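Local coordinates for protein aromatic-amino-acid transaminase TyrB (Burkholderia cenocepacia K56-2Valvano, PDB 4WD2) that probably catalyses the reversible, pyridoxal-phosphate-dependent transfer of amino groups between aromatic amino acids and 2-oxo acids, at residues D272-A275 / A276-L280. Numbering follows the deposited sequence. Where two conformers were deposited one is given.
Sequences DAAA and AERVL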
loop_
_atom_site.group_PDB
_atom_site.type_symbol
_atom_site.label_atom_id
_atom_site.label_comp_id
_atom_site.label_asym_id
_atom_site.label_seq_id
_atom_site.Cartn_x
_atom_site.Cartn_y
_atom_site.Cartn_z
ATOM N N ASP A 272 23.444 1.368 16.429
ATOM C CA ASP A 272 23.948 2.741 16.297
ATOM C C ASP A 272 23.341 3.441 15.081
ATOM O O ASP A 272 22.571 2.837 14.332
ATOM C CB ASP A 272 25.487 2.774 16.228
ATOM C CG ASP A 272 26.057 1.962 15.074
ATOM O OD1 ASP A 272 25.338 1.696 14.090
ATOM O OD2 ASP A 272 27.253 1.606 15.148
ATOM N N ALA A 273 23.685 4.710 14.887
ATOM C CA ALA A 273 23.091 5.494 13.807
ATOM C C ALA A 273 23.469 4.945 12.433
ATOM O O ALA A 273 22.670 4.995 11.499
ATOM C CB ALA A 273 23.496 6.944 13.922
ATOM N N ALA A 274 24.689 4.429 12.315
ATOM C CA ALA A 274 25.158 3.855 11.064
ATOM C C ALA A 274 24.268 2.679 10.679
ATOM O O ALA A 274 23.778 2.603 9.553
ATOM C CB ALA A 274 26.610 3.421 11.183
ATOM N N ALA A 275 24.042 1.781 11.633
ATOM C CA ALA A 275 23.166 0.634 11.422
ATOM C C ALA A 275 21.736 1.061 11.074
ATOM O O ALA A 275 21.108 0.475 10.184
ATOM C CB ALA A 275 23.165 -0.268 12.662
ATOM N N ALA A 276 21.226 2.074 11.772
ATOM C CA ALA A 276 19.869 2.565 11.534
ATOM C C ALA A 276 19.686 3.050 10.099
ATOM O O ALA A 276 18.626 2.858 9.498
ATOM C CB ALA A 276 19.534 3.682 12.510
ATOM N N GLU A 277 20.724 3.676 9.550
ATOM C CA GLU A 277 20.663 4.188 8.189
ATOM C C GLU A 277 20.722 3.049 7.154
ATOM O O GLU A 277 20.068 3.109 6.118
ATOM C CB GLU A 277 21.779 5.220 7.981
ATOM C CG GLU A 277 21.357 6.633 8.440
ATOM C CD GLU A 277 22.456 7.437 9.135
ATOM O OE1 GLU A 277 22.230 7.844 10.295
ATOM O OE2 GLU A 277 23.520 7.697 8.524
ATOM N N ARG A 278 21.490 2.003 7.445
ATOM C CA ARG A 278 21.541 0.855 6.543
ATOM C C ARG A 278 20.193 0.143 6.573
ATOM O O ARG A 278 19.670 -0.262 5.531
ATOM C CB ARG A 278 22.661 -0.121 6.917
ATOM C CG ARG A 278 24.059 0.473 6.846
ATOM C CD ARG A 278 25.137 -0.601 6.942
ATOM N NE ARG A 278 24.898 -1.550 8.030
ATOM C CZ ARG A 278 25.358 -1.413 9.270
ATOM N NH1 ARG A 278 26.090 -0.357 9.605
ATOM N NH2 ARG A 278 25.079 -2.330 10.183
ATOM N N VAL A 279 19.631 0.001 7.769
ATOM C CA VAL A 279 18.328 -0.632 7.914
ATOM C C VAL A 279 17.253 0.183 7.188
ATOM O O VAL A 279 16.434 -0.387 6.470
ATOM C CB VAL A 279 17.952 -0.823 9.394
ATOM C CG1 VAL A 279 16.467 -1.107 9.550
ATOM C CG2 VAL A 279 18.777 -1.947 9.999
ATOM N N LEU A 280 17.269 1.506 7.342
ATOM C CA LEU A 280 16.255 2.343 6.694
ATOM C C LEU A 280 16.279 2.149 5.180
ATOM O O LEU A 280 15.230 2.087 4.536
ATOM C CB LEU A 280 16.450 3.826 7.037
ATOM C CG LEU A 280 15.351 4.769 6.517
ATOM C CD1 LEU A 280 14.005 4.446 7.147
ATOM C CD2 LEU A 280 15.701 6.235 6.742
HETATM O O HOH W 1 26.948 -0.109 12.245
#
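Arg278 folds its guanidinium back over Ala275, whose CA lies beneath one face of the plane, off toward the rim, 3.7 Å from Arg278 CZ. A bend at chi3 (-47°) turns the group toward the start of the helix. There Arg278 NH1 donates, at 2.8 Å, to a water that lies in the guanidinium plane, at its edge; the same water donates to Asp272 OD1 (3.0 Å). The carboxylate and guanidinium are thus joined through water rather than directly, Asp272 OD1 and Arg278 NH1 being 5.0 Å apart. Asp272 OD1 has a second donor: Ala275 N points at it nearly along the C-O axis, at 2.8 Å and 167°. Asp272 is thereby the N-cap of helix 273-288, which follows strand 264-269 of the large mixed sheet in this class I/II aminotransferase fold. Main-chain bonding begins with Ala276 N to Asp272 O (3.0 Å) and continues from Glu277 N to Ala273 O, Arg278 N to Ala274 O and Val279 N to Ala275 O, the last at 2.9 Å. The rest of the Arg278 head serves the dimer: NE and NH2 donate to the carbonyls of Ile13 and Phe10 of the second subunit. Glu277, in one of its two modelled conformers, has CG beside its own backbone N (chi1 -85°) and runs back alongside the Ala273 carbonyl; its OE1 is hydrogen-bonded to a bound glycerol, probably from the crystallisation liquor.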